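Local coordinates for putative citrate lyase, alfa subunit (Streptococcus mutans, PDB 2HJ0), which is a putative member of the citrate lyase alpha-subunit family, with an alpha/beta architecture built on two large mixed beta sheets, at residues L254-Y259 with V440-V445; E258-V263 with L285-F290; K262-S267 with M409-S414; F276-G281 with I369-A374; L375-N380 with L468-L473. All blocks are in the same frame, centred on the assembly; numbering follows the deposited sequence.

In the fold
Interactions 1 to 4 gather round one mixed sheet, in which strands 275-277, 369-372, 409-413 and 440-442 are consecutive neighbours. Helix 251-265 serves interactions 1, 2 and 3, whose centres are 8 to 9 Å apart: it packs on strands 440-442 and 409-413 and on helix 282-297. Interaction 4 pairs two strands of the sheet, about 10 Å from interaction 3 between centres, and is nested along the chain inside the loops closed by interactions 1 and 3. Interaction 5, whose centre is about 14 Å from that of interaction 1, joins the start of helix 470-481 to the turn after strand 376-377. Residues distant in sequence thus build one layered alpha/beta unit.

Interaction 1: residues L254-Y259 with V440-V445; sequences LLIAEY and VVVTEV
Ile256 and Tyr259 of helix 251-265 close over the end of strand 440-442 and the turn that follows it. The tight part is apolar. CG1 of Val442 lies 3.6 Å from CB of Tyr259 and 4.1 Å from CG2 of Ile256, the isoleucine and valine sliding past each other in opposite directions. The other branch of Ile256 serves the turn: CG1, set beside its own backbone N (chi1 -64°), comes within 3.6 Å of Glu444 N, and runs side by side with the first part of the Glu444 side chain. The Tyr259 ring offers its edge to the same turn, with CD2 3.5 Å from Thr443 O and CE2 3.8 Å from Glu444 O. Toward the more exposed side the contact thins out to Leu255, whose CD2 meets Glu444 O at 3.4 Å while the two side chains cross at about a right angle. The turn is held from within by an ST turn, Val445 N donating to Thr443 OG1 over 3.1 Å, and the Glu444 carboxylate takes a hydrogen bond from Leu416 N. No hydrogen bond joins helix and turn, so their cohesion rests on apolar packing and on carbonyl oxygens set against carbon.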
# COMPACT_ATOMS: atom_id res chain seq x y z
N LEU A 254 2.29 -23.86 32.93
CA LEU A 254 2.30 -24.97 31.96
C LEU A 254 1.00 -25.78 31.99
O LEU A 254 0.56 -26.30 30.97
CB LEU A 254 3.49 -25.90 32.21
CG LEU A 254 4.84 -25.45 31.67
CD1 LEU A 254 5.91 -26.42 32.08
CD2 LEU A 254 4.75 -25.33 30.16
N LEU A 255 0.40 -25.89 33.17
CA LEU A 255 -0.84 -26.63 33.30
C LEU A 255 -1.93 -25.81 32.61
O LEU A 255 -2.76 -26.35 31.88
CB LEU A 255 -1.20 -26.80 34.77
CG LEU A 255 -2.41 -27.68 35.10
CD1 LEU A 255 -2.00 -29.13 35.03
CD2 LEU A 255 -2.92 -27.36 36.48
N ILE A 256 -1.92 -24.51 32.86
CA ILE A 256 -2.90 -23.63 32.26
C ILE A 256 -2.75 -23.70 30.75
O ILE A 256 -3.73 -23.83 30.02
CB ILE A 256 -2.74 -22.16 32.76
CG1 ILE A 256 -3.01 -22.11 34.27
CG2 ILE A 256 -3.72 -21.24 32.04
CD1 ILE A 256 -2.80 -20.77 34.90
N ALA A 257 -1.51 -23.63 30.27
CA ALA A 257 -1.25 -23.72 28.84
C ALA A 257 -1.81 -25.01 28.29
O ALA A 257 -2.52 -25.00 27.29
CB ALA A 257 0.24 -23.65 28.57
N GLU A 258 -1.50 -26.12 28.96
CA GLU A 258 -1.97 -27.42 28.50
C GLU A 258 -3.49 -27.52 28.45
O GLU A 258 -4.04 -28.05 27.48
CB GLU A 258 -1.40 -28.56 29.35
CG GLU A 258 -1.92 -29.92 28.93
CD GLU A 258 -0.97 -31.08 29.26
OE1 GLU A 258 -0.50 -31.16 30.42
OE2 GLU A 258 -0.73 -31.91 28.34
N TYR A 259 -4.16 -27.02 29.48
CA TYR A 259 -5.62 -27.05 29.49
C TYR A 259 -6.11 -26.22 28.30
O TYR A 259 -7.06 -26.61 27.61
CB TYR A 259 -6.18 -26.48 30.80
CG TYR A 259 -6.24 -27.44 31.98
CD1 TYR A 259 -6.40 -28.82 31.79
CD2 TYR A 259 -6.19 -26.97 33.29
CE1 TYR A 259 -6.51 -29.69 32.88
CE2 TYR A 259 -6.31 -27.83 34.38
CZ TYR A 259 -6.46 -29.18 34.17
OH TYR A 259 -6.55 -30.02 35.27
N VAL A 440 -14.25 -18.78 26.33
CA VAL A 440 -13.78 -19.75 27.31
C VAL A 440 -12.65 -19.19 28.14
O VAL A 440 -11.72 -18.59 27.63
CB VAL A 440 -13.26 -21.03 26.62
CG1 VAL A 440 -12.89 -22.06 27.69
CG2 VAL A 440 -14.30 -21.57 25.66
N VAL A 441 -12.75 -19.42 29.44
CA VAL A 441 -11.74 -18.97 30.38
C VAL A 441 -11.00 -20.21 30.89
O VAL A 441 -11.63 -21.21 31.24
CB VAL A 441 -12.40 -18.20 31.55
CG1 VAL A 441 -11.40 -17.96 32.67
CG2 VAL A 441 -12.93 -16.87 31.06
N VAL A 442 -9.67 -20.15 30.93
CA VAL A 442 -8.87 -21.27 31.40
C VAL A 442 -7.99 -20.88 32.59
O VAL A 442 -7.28 -19.87 32.54
CB VAL A 442 -7.97 -21.80 30.26
CG1 VAL A 442 -7.19 -23.02 30.72
CG2 VAL A 442 -8.82 -22.14 29.04
N THR A 443 -8.03 -21.69 33.65
CA THR A 443 -7.25 -21.46 34.86
C THR A 443 -6.55 -22.76 35.25
O THR A 443 -6.64 -23.75 34.53
CB THR A 443 -8.13 -21.03 36.03
OG1 THR A 443 -8.96 -22.13 36.44
CG2 THR A 443 -9.01 -19.87 35.62
N GLU A 444 -5.87 -22.78 36.39
CA GLU A 444 -5.20 -24.02 36.79
C GLU A 444 -6.17 -24.96 37.50
O GLU A 444 -5.85 -26.11 37.79
CB GLU A 444 -3.98 -23.72 37.67
CG GLU A 444 -4.26 -23.29 39.10
CD GLU A 444 -4.67 -21.83 39.24
OE1 GLU A 444 -4.54 -21.29 40.36
OE2 GLU A 444 -5.13 -21.22 38.26
N VAL A 445 -7.37 -24.46 37.73
CA VAL A 445 -8.41 -25.22 38.40
C VAL A 445 -9.41 -25.78 37.40
O VAL A 445 -10.22 -26.64 37.73
CB VAL A 445 -9.12 -24.33 39.41
CG1 VAL A 445 -10.17 -25.12 40.16
CG2 VAL A 445 -8.09 -23.77 40.37

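Interaction 2: residues E258-V263 with L285-F290; sequences EYAAKV and LAVTRF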
# COMPACT_ATOMS: atom_id res chain seq x y z
N GLU A 258 -1.50 -26.12 28.96
CA GLU A 258 -1.97 -27.42 28.50
C GLU A 258 -3.49 -27.52 28.45
O GLU A 258 -4.04 -28.05 27.48
CB GLU A 258 -1.40 -28.56 29.35
CG GLU A 258 -1.92 -29.92 28.93
CD GLU A 258 -0.97 -31.08 29.26
OE1 GLU A 258 -0.50 -31.16 30.42
OE2 GLU A 258 -0.73 -31.91 28.34
N TYR A 259 -4.16 -27.02 29.48
CA TYR A 259 -5.62 -27.05 29.49
C TYR A 259 -6.11 -26.22 28.30
O TYR A 259 -7.06 -26.61 27.61
CB TYR A 259 -6.18 -26.48 30.80
CG TYR A 259 -6.24 -27.44 31.98
CD1 TYR A 259 -6.40 -28.82 31.79
CD2 TYR A 259 -6.19 -26.97 33.29
CE1 TYR A 259 -6.51 -29.69 32.88
CE2 TYR A 259 -6.31 -27.83 34.38
CZ TYR A 259 -6.46 -29.18 34.17
OH TYR A 259 -6.55 -30.02 35.27
N ALA A 260 -5.47 -25.08 28.06
CA ALA A 260 -5.84 -24.21 26.95
C ALA A 260 -5.75 -24.94 25.61
O ALA A 260 -6.66 -24.87 24.78
CB ALA A 260 -4.97 -22.97 26.93
N ALA A 261 -4.64 -25.65 25.39
CA ALA A 261 -4.45 -26.39 24.15
C ALA A 261 -5.50 -27.48 23.96
O ALA A 261 -5.95 -27.73 22.84
CB ALA A 261 -3.06 -26.99 24.10
N LYS A 262 -5.90 -28.13 25.06
CA LYS A 262 -6.91 -29.19 24.98
C LYS A 262 -8.24 -28.61 24.56
O LYS A 262 -9.03 -29.25 23.87
CB LYS A 262 -7.07 -29.92 26.32
CG LYS A 262 -5.96 -30.91 26.65
CD LYS A 262 -6.07 -31.44 28.10
CE LYS A 262 -4.88 -32.31 28.52
NZ LYS A 262 -4.94 -32.65 29.98
N VAL A 263 -8.50 -27.37 24.98
CA VAL A 263 -9.75 -26.74 24.60
C VAL A 263 -9.73 -26.48 23.08
O VAL A 263 -10.71 -26.75 22.40
CB VAL A 263 -9.98 -25.43 25.38
CG1 VAL A 263 -11.26 -24.77 24.92
CG2 VAL A 263 -10.04 -25.73 26.86
N LEU A 285 1.60 -18.10 25.67
CA LEU A 285 2.58 -18.44 24.65
C LEU A 285 2.85 -19.93 24.66
O LEU A 285 2.84 -20.57 23.62
CB LEU A 285 3.89 -17.68 24.88
CG LEU A 285 5.15 -18.13 24.14
CD1 LEU A 285 4.97 -18.13 22.63
CD2 LEU A 285 6.26 -17.19 24.53
N ALA A 286 3.09 -20.48 25.84
CA ALA A 286 3.39 -21.89 26.00
C ALA A 286 2.36 -22.81 25.36
O ALA A 286 2.67 -23.91 24.93
CB ALA A 286 3.54 -22.23 27.47
N VAL A 287 1.11 -22.36 25.32
CA VAL A 287 0.05 -23.16 24.75
C VAL A 287 0.47 -23.74 23.39
O VAL A 287 0.04 -24.83 23.03
CB VAL A 287 -1.25 -22.33 24.61
CG1 VAL A 287 -1.05 -21.24 23.58
CG2 VAL A 287 -2.40 -23.22 24.23
N THR A 288 1.31 -23.02 22.65
CA THR A 288 1.74 -23.51 21.34
C THR A 288 2.54 -24.82 21.41
O THR A 288 2.51 -25.61 20.47
CB THR A 288 2.60 -22.46 20.56
OG1 THR A 288 3.87 -22.32 21.20
CG2 THR A 288 1.92 -21.14 20.52
N ARG A 289 3.26 -25.03 22.50
CA ARG A 289 4.04 -26.25 22.66
C ARG A 289 3.13 -27.47 22.65
O ARG A 289 3.33 -28.39 21.86
CB ARG A 289 4.83 -26.24 23.98
CG ARG A 289 5.40 -27.60 24.36
CD ARG A 289 5.87 -27.65 25.81
NE ARG A 289 7.09 -26.89 26.04
CZ ARG A 289 7.59 -26.65 27.25
NH1 ARG A 289 6.95 -27.09 28.32
NH2 ARG A 289 8.72 -25.96 27.39
N PHE A 290 2.13 -27.46 23.52
CA PHE A 290 1.19 -28.58 23.60
C PHE A 290 0.37 -28.70 22.34
O PHE A 290 0.04 -29.80 21.89
CB PHE A 290 0.27 -28.42 24.82
CG PHE A 290 1.01 -28.28 26.11
CD1 PHE A 290 1.55 -27.05 26.48
CD2 PHE A 290 1.24 -29.38 26.92
CE1 PHE A 290 2.31 -26.93 27.64
CE2 PHE A 290 1.99 -29.28 28.08
CZ PHE A 290 2.54 -28.05 28.44
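Phe290 of helix 282-297 lies with one ring face against Glu258, while Val287, one turn earlier, presses a methyl between two alanines of helix 251-265. The axes come within 8.0 Å and cross at -62°, a close approach made possible by the small residues Ala260 and Ala261. Their methyls flank a shallow hollow on the helix surface, and CG2 of Val287 is the bump that fills it: it lies 3.7 Å from Ala260 CB, 3.8 Å from Ala261 CB and 3.5 Å from Ala261 N. CG2 is anti to the valine's backbone N, which carries it across to the facing helix. Ala261 CB in turn reaches Phe290 CB at 3.7 Å, bridging the two bumps. The phenyl ring then receives CB of Glu258 over its face, 3.8 Å from the centroid and 18° off the normal, a CH-pi contact. Beyond CG the glutamate is extended, and the two side chains cross at about a right angle, with OE2 3.5 Å from CD2 of Phe290. On the opposite face, toward the rim, sits CD of Arg289. Helix 282-297 is kinked here, where Thr288 N and Arg289 N bond to Leu285 O and Ala286 O, three residues back. Around the contact, Leu254 and Ala257 extend the same interface along helix 251-265, Ala260 also touches Ile413 of strand 409-413, and Val287 leans on Thr278, in the loop after strand 275-277.

Interaction 3: residues K262-S267 with M409-S414; sequences KVITSS and MSLVIS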
# COMPACT_ATOMS: atom_id res chain seq x y z
N LYS A 262 -5.90 -28.13 25.06
CA LYS A 262 -6.91 -29.19 24.98
C LYS A 262 -8.24 -28.61 24.56
O LYS A 262 -9.03 -29.25 23.87
CB LYS A 262 -7.07 -29.92 26.32
CG LYS A 262 -5.96 -30.91 26.65
CD LYS A 262 -6.07 -31.44 28.10
CE LYS A 262 -4.88 -32.31 28.52
NZ LYS A 262 -4.94 -32.65 29.98
N VAL A 263 -8.50 -27.37 24.98
CA VAL A 263 -9.75 -26.74 24.60
C VAL A 263 -9.73 -26.48 23.08
O VAL A 263 -10.71 -26.75 22.40
CB VAL A 263 -9.98 -25.43 25.38
CG1 VAL A 263 -11.26 -24.77 24.92
CG2 VAL A 263 -10.04 -25.73 26.86
N ILE A 264 -8.61 -25.98 22.58
CA ILE A 264 -8.45 -25.68 21.16
C ILE A 264 -8.48 -26.96 20.31
O ILE A 264 -9.25 -27.06 19.35
CB ILE A 264 -7.09 -24.96 20.88
CG1 ILE A 264 -7.06 -23.60 21.59
CG2 ILE A 264 -6.87 -24.73 19.39
CD1 ILE A 264 -5.69 -22.99 21.67
N THR A 265 -7.65 -27.93 20.66
CA THR A 265 -7.61 -29.18 19.92
C THR A 265 -8.88 -30.02 20.06
O THR A 265 -9.02 -31.02 19.39
CB THR A 265 -6.43 -30.03 20.33
OG1 THR A 265 -6.49 -30.28 21.74
CG2 THR A 265 -5.14 -29.31 20.00
N SER A 266 -9.80 -29.63 20.94
CA SER A 266 -11.03 -30.39 21.07
C SER A 266 -12.18 -29.54 20.57
O SER A 266 -13.33 -29.95 20.62
CB SER A 266 -11.31 -30.76 22.53
OG SER A 266 -10.30 -31.60 23.07
N SER A 267 -11.88 -28.34 20.10
CA SER A 267 -12.94 -27.46 19.63
C SER A 267 -13.39 -27.84 18.23
O SER A 267 -12.69 -28.54 17.51
CB SER A 267 -12.45 -26.01 19.64
OG SER A 267 -11.56 -25.75 18.57
N MSE A 409 -13.54 -18.38 18.43
CA MSE A 409 -13.53 -18.79 19.83
C MSE A 409 -12.40 -18.12 20.59
O MSE A 409 -11.22 -18.37 20.33
CB MSE A 409 -13.41 -20.30 19.93
CG MSE A 409 -13.34 -20.82 21.35
SE MSE A 409 -13.24 -22.75 21.35
CE MSE A 409 -11.39 -22.96 20.88
N SER A 410 -12.78 -17.27 21.53
CA SER A 410 -11.83 -16.54 22.35
C SER A 410 -11.50 -17.22 23.67
O SER A 410 -12.40 -17.54 24.45
CB SER A 410 -12.37 -15.14 22.64
OG SER A 410 -12.22 -14.30 21.52
N LEU A 411 -10.21 -17.44 23.91
CA LEU A 411 -9.77 -18.05 25.15
C LEU A 411 -9.04 -17.03 25.99
O LEU A 411 -8.15 -16.34 25.49
CB LEU A 411 -8.83 -19.23 24.89
CG LEU A 411 -9.46 -20.61 25.01
CD1 LEU A 411 -10.51 -20.75 23.91
CD2 LEU A 411 -8.39 -21.68 24.87
N VAL A 412 -9.43 -16.91 27.25
CA VAL A 412 -8.76 -15.99 28.15
C VAL A 412 -8.19 -16.87 29.28
O VAL A 412 -8.92 -17.33 30.16
CB VAL A 412 -9.73 -14.92 28.74
CG1 VAL A 412 -9.04 -14.11 29.82
CG2 VAL A 412 -10.21 -13.99 27.63
N ILE A 413 -6.89 -17.12 29.21
CA ILE A 413 -6.26 -17.95 30.23
C ILE A 413 -5.46 -17.10 31.19
O ILE A 413 -4.87 -16.10 30.81
CB ILE A 413 -5.33 -19.01 29.60
CG1 ILE A 413 -4.08 -18.36 29.03
CG2 ILE A 413 -6.06 -19.75 28.49
CD1 ILE A 413 -3.07 -19.36 28.52
N SER A 414 -5.47 -17.50 32.46
CA SER A 414 -4.75 -16.78 33.51
C SER A 414 -4.86 -17.45 34.88
O SER A 414 -5.93 -17.92 35.29
CB SER A 414 -5.26 -15.35 33.64
OG SER A 414 -4.71 -14.78 34.81
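Met409, present as selenomethionine, sets its terminal methyl against Ser267 just past the end of helix 251-265, and Leu411, two residues on, meets the helix itself. CE of Met409 lies 3.5 Å from CB of Ser267 and 4.0 Å from CA of Ile264. The chain stays extended through chi2 and bends at chi3 (77°), which turns CE in beneath the last helical residues. CD2 of Leu411 is the second point of contact, fitting between neighbouring side chains at 4.1 Å from Val263 CB and 4.0 Å from Ile264 CG1. No hydrogen bond crosses this first shell, although CE also lies near the Ser267 hydroxyl and the Val263 carbonyl. In the next, the helix end is fastened by its own serines: Ser267 N and Ser267 OG both give bonds to Ile264 O, the hydroxyl at 2.8 Å in the carbonyl plane on a lone pair, while Ser266 OG donates to Lys262 O. The double grip on Ile264 O fixes the serine against which the selenomethionine rests. Farther out, Ile264 also packs on Met291 of helix 282-297 and on Ile369 and Val371, so the helix end lies over neighbouring strands 369-372 and 409-413, while Leu411 touches Val440 of strand 440-442.

Interaction 4: residues F276-G281 with I369-A374; sequences FQTGTG and ICVLSA
Gln277 and Cys370 face each other as a parallel bridge, their CA atoms 4.7 Å apart, with Gln277 bonded on both sides to the residues flanking Cys370. The bridge joins strands 275-277 and 369-372, neighbours within the large mixed sheet; the arrangement is consistent with a Rossmann-like alpha/beta fold, strand 275-277 leading through a short turn into helix 282-297. Gln277 N donates to Ile369 O at 3.0 Å, and Val371 N donates to Gln277 O at the same length. Two CA-H...O contacts run beside these bonds, one from Phe276 CA to Ile369 O and the other from Cys370 CA to Gln277 O. On one face of the sheet Phe276 CB touches CG2 of Ile369 at 3.6 Å. CG of the phenylalanine stands between its backbone N and carbonyl carbon (chi1 68°), and the end of the side chain leads away from strand 369-372. On the face of Gln277 and Cys370 the glutamine is extended through chi2, and its OE1 is hydrogen-bonded to the hydroxyl of Tyr354; Thr403 of helix 400-406 touches both Gln277 and Cys370. One residue on, before the backbones part at Gly279, Thr278 and Val371 still lie side by side, pointing the same way, beneath helix 282-297, where Thr278 meets Val287 and Met291. Their nearest side-chain atoms are two methyls, CG2 of Thr278 and CG2 of Val371, 4.2 Å apart.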
# COMPACT_ATOMS: atom_id res chain seq x y z
N PHE A 276 -4.97 -19.39 13.98
CA PHE A 276 -4.89 -19.12 15.40
C PHE A 276 -3.87 -18.04 15.75
O PHE A 276 -2.99 -17.69 14.95
CB PHE A 276 -4.51 -20.39 16.16
CG PHE A 276 -3.11 -20.85 15.88
CD1 PHE A 276 -2.83 -21.56 14.72
CD2 PHE A 276 -2.08 -20.52 16.73
CE1 PHE A 276 -1.52 -21.93 14.42
CE2 PHE A 276 -0.77 -20.89 16.43
CZ PHE A 276 -0.49 -21.59 15.28
N GLN A 277 -4.00 -17.52 16.96
CA GLN A 277 -3.09 -16.52 17.47
C GLN A 277 -2.85 -16.85 18.94
O GLN A 277 -3.79 -17.07 19.70
CB GLN A 277 -3.68 -15.11 17.33
CG GLN A 277 -2.75 -14.02 17.83
CD GLN A 277 -3.41 -12.66 17.90
OE1 GLN A 277 -3.67 -12.02 16.88
NE2 GLN A 277 -3.69 -12.22 19.11
N THR A 278 -1.58 -16.92 19.34
CA THR A 278 -1.21 -17.20 20.72
C THR A 278 -0.49 -16.02 21.32
O THR A 278 -0.14 -15.06 20.63
CB THR A 278 -0.29 -18.43 20.85
OG1 THR A 278 0.81 -18.29 19.96
CG2 THR A 278 -1.06 -19.70 20.54
N GLY A 279 -0.26 -16.10 22.62
CA GLY A 279 0.40 -15.02 23.33
C GLY A 279 1.86 -14.79 22.98
O GLY A 279 2.45 -15.49 22.16
N THR A 280 2.43 -13.79 23.63
CA THR A 280 3.82 -13.46 23.41
C THR A 280 4.65 -13.76 24.66
O THR A 280 5.77 -13.29 24.79
CB THR A 280 3.98 -11.96 23.04
OG1 THR A 280 3.40 -11.15 24.07
CG2 THR A 280 3.27 -11.66 21.73
N GLY A 281 4.10 -14.55 25.57
CA GLY A 281 4.81 -14.90 26.79
C GLY A 281 3.88 -15.59 27.77
O GLY A 281 2.68 -15.68 27.53
N ILE A 369 -9.24 -19.06 16.35
CA ILE A 369 -9.10 -19.03 17.79
C ILE A 369 -7.94 -18.15 18.25
O ILE A 369 -6.93 -18.01 17.57
CB ILE A 369 -8.95 -20.49 18.34
CG1 ILE A 369 -9.19 -20.51 19.84
CG2 ILE A 369 -7.55 -21.05 18.04
CD1 ILE A 369 -7.97 -20.12 20.65
N CYS A 370 -8.11 -17.52 19.41
CA CYS A 370 -7.07 -16.68 19.97
C CYS A 370 -6.94 -17.00 21.46
O CYS A 370 -7.91 -17.34 22.14
CB CYS A 370 -7.40 -15.19 19.76
SG CYS A 370 -8.86 -14.56 20.68
N VAL A 371 -5.70 -16.90 21.95
CA VAL A 371 -5.38 -17.16 23.35
C VAL A 371 -4.91 -15.85 23.96
O VAL A 371 -3.85 -15.34 23.61
CB VAL A 371 -4.27 -18.23 23.44
CG1 VAL A 371 -4.02 -18.61 24.89
CG2 VAL A 371 -4.67 -19.47 22.63
N LEU A 372 -5.70 -15.29 24.87
CA LEU A 372 -5.38 -14.02 25.51
C LEU A 372 -5.15 -14.15 27.01
O LEU A 372 -5.56 -15.14 27.63
CB LEU A 372 -6.54 -13.06 25.29
CG LEU A 372 -6.91 -12.92 23.82
CD1 LEU A 372 -8.23 -12.19 23.66
CD2 LEU A 372 -5.78 -12.20 23.11
N SER A 373 -4.52 -13.14 27.61
CA SER A 373 -4.28 -13.17 29.05
C SER A 373 -5.12 -12.09 29.69
O SER A 373 -5.88 -11.42 29.00
CB SER A 373 -2.80 -12.95 29.36
OG SER A 373 -2.33 -11.81 28.66
N ALA A 374 -5.00 -11.91 31.00
CA ALA A 374 -5.79 -10.91 31.69
C ALA A 374 -5.29 -10.53 33.07
O ALA A 374 -4.63 -11.32 33.75
CB ALA A 374 -7.22 -11.40 31.79

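Interaction 5: residues L375-N380 with L468-L473; sequences LEVDTN and LTIEEL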
# COMPACT_ATOMS: atom_id res chain seq x y z
N LEU A 375 -5.60 -9.31 33.48
CA LEU A 375 -5.24 -8.85 34.82
C LEU A 375 -6.42 -9.22 35.72
O LEU A 375 -6.25 -9.76 36.81
CB LEU A 375 -5.02 -7.35 34.86
CG LEU A 375 -3.80 -6.82 34.14
CD1 LEU A 375 -3.85 -5.30 34.19
CD2 LEU A 375 -2.53 -7.33 34.78
N GLU A 376 -7.63 -8.93 35.24
CA GLU A 376 -8.84 -9.26 35.98
C GLU A 376 -9.88 -9.79 35.01
O GLU A 376 -9.75 -9.66 33.79
CB GLU A 376 -9.45 -8.05 36.66
CG GLU A 376 -8.63 -7.35 37.70
CD GLU A 376 -9.46 -6.26 38.37
OE1 GLU A 376 -10.01 -5.41 37.65
OE2 GLU A 376 -9.56 -6.26 39.62
N VAL A 377 -10.94 -10.36 35.57
CA VAL A 377 -12.05 -10.88 34.80
C VAL A 377 -13.16 -11.15 35.81
O VAL A 377 -12.99 -11.97 36.70
CB VAL A 377 -11.63 -12.17 34.02
CG1 VAL A 377 -10.78 -13.05 34.90
CG2 VAL A 377 -12.85 -12.90 33.52
N ASP A 378 -14.27 -10.43 35.68
CA ASP A 378 -15.38 -10.58 36.61
C ASP A 378 -16.34 -11.70 36.25
O ASP A 378 -16.10 -12.45 35.31
CB ASP A 378 -16.14 -9.26 36.77
CG ASP A 378 -16.69 -8.72 35.46
OD1 ASP A 378 -17.26 -9.53 34.69
OD2 ASP A 378 -16.58 -7.49 35.22
N THR A 379 -17.42 -11.83 37.02
CA THR A 379 -18.41 -12.87 36.80
C THR A 379 -19.28 -12.61 35.57
O THR A 379 -20.25 -13.33 35.31
CB THR A 379 -19.33 -13.04 38.02
OG1 THR A 379 -20.12 -11.86 38.18
CG2 THR A 379 -18.52 -13.28 39.27
N ASN A 380 -18.96 -11.57 34.83
CA ASN A 380 -19.72 -11.25 33.63
C ASN A 380 -18.84 -11.49 32.41
O ASN A 380 -19.21 -11.17 31.28
CB ASN A 380 -20.19 -9.80 33.66
CG ASN A 380 -21.54 -9.65 34.33
OD1 ASN A 380 -21.82 -10.31 35.34
ND2 ASN A 380 -22.38 -8.77 33.78
N LEU A 468 -16.16 -25.38 35.29
CA LEU A 468 -16.90 -24.69 36.33
C LEU A 468 -17.57 -23.45 35.74
O LEU A 468 -17.51 -23.20 34.54
CB LEU A 468 -15.97 -24.27 37.47
CG LEU A 468 -14.92 -25.25 37.97
CD1 LEU A 468 -13.76 -25.26 36.98
CD2 LEU A 468 -14.40 -24.84 39.33
N THR A 469 -18.21 -22.68 36.62
CA THR A 469 -18.88 -21.45 36.23
C THR A 469 -17.94 -20.32 36.59
O THR A 469 -17.09 -20.48 37.45
CB THR A 469 -20.19 -21.25 37.02
OG1 THR A 469 -19.88 -21.07 38.41
CG2 THR A 469 -21.11 -22.44 36.86
N ILE A 470 -18.08 -19.18 35.93
CA ILE A 470 -17.21 -18.05 36.23
C ILE A 470 -17.38 -17.68 37.72
O ILE A 470 -16.41 -17.27 38.36
CB ILE A 470 -17.52 -16.83 35.29
CG1 ILE A 470 -16.46 -15.74 35.45
CG2 ILE A 470 -18.87 -16.25 35.60
CD1 ILE A 470 -15.06 -16.19 35.15
N GLU A 471 -18.58 -17.84 38.26
CA GLU A 471 -18.81 -17.50 39.67
C GLU A 471 -18.00 -18.40 40.60
O GLU A 471 -17.50 -17.95 41.64
CB GLU A 471 -20.29 -17.62 40.05
CG GLU A 471 -21.21 -16.59 39.41
CD GLU A 471 -21.49 -16.87 37.94
OE1 GLU A 471 -21.70 -18.06 37.59
OE2 GLU A 471 -21.51 -15.90 37.14
N GLU A 472 -17.87 -19.67 40.23
CA GLU A 472 -17.11 -20.60 41.04
C GLU A 472 -15.63 -20.27 41.04
O GLU A 472 -14.95 -20.47 42.04
CB GLU A 472 -17.32 -22.03 40.55
CG GLU A 472 -18.71 -22.52 40.78
CD GLU A 472 -18.93 -23.89 40.20
OE1 GLU A 472 -18.60 -24.08 39.01
OE2 GLU A 472 -19.43 -24.78 40.92
N LEU A 473 -15.13 -19.75 39.92
CA LEU A 473 -13.73 -19.37 39.83
C LEU A 473 -13.44 -18.21 40.78
O LEU A 473 -12.40 -18.18 41.43
CB LEU A 473 -13.38 -18.97 38.40
CG LEU A 473 -13.29 -20.10 37.38
CD1 LEU A 473 -12.94 -19.53 36.02
CD2 LEU A 473 -12.24 -21.11 37.81
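Ile470, in the first turn of helix 470-481, packs against Asp378 and Thr379, where an Asx turn follows the short strand 376-377. The helix begins with a capping box: Thr469 is the N-cap, its OG1 accepting from Glu472 N at 3.1 Å, and Glu472 OE1 accepts in return from Thr469 N at 2.8 Å. Across the contact, Asp378 OD1 accepts from Asn380 N at 2.7 Å, closing the Asx turn from the anti side of the carboxylate, and also accepts from Asn382 N. Between these two self-braced ends the side chain of Ile470 does most of the touching. CG1, anti to the backbone N (chi1 -171°), approaches Asp378 O at 3.3 Å; CG2, between backbone N and carbonyl carbon, approaches Thr379 O at 3.2 Å. Farther along, CD1 reaches CG2 of Val377 at 4.3 Å, the one apolar side-chain pair here, and Phe381 also touches the isoleucine. Glu471 comes in from the more exposed side. Its chain bends at chi2 (75°), which turns CD back; the carboxylate ends near Thr379. No hydrogen bond crosses the contact; outside it, Thr379 touches Asp426 and Glu376 OE1 accepts from Asn429 N. At the glutamate end, OE2 of Glu471 lies 3.4 Å from Thr379 O, two acceptors that form no hydrogen bond, and 3.7 Å from CB of Thr379.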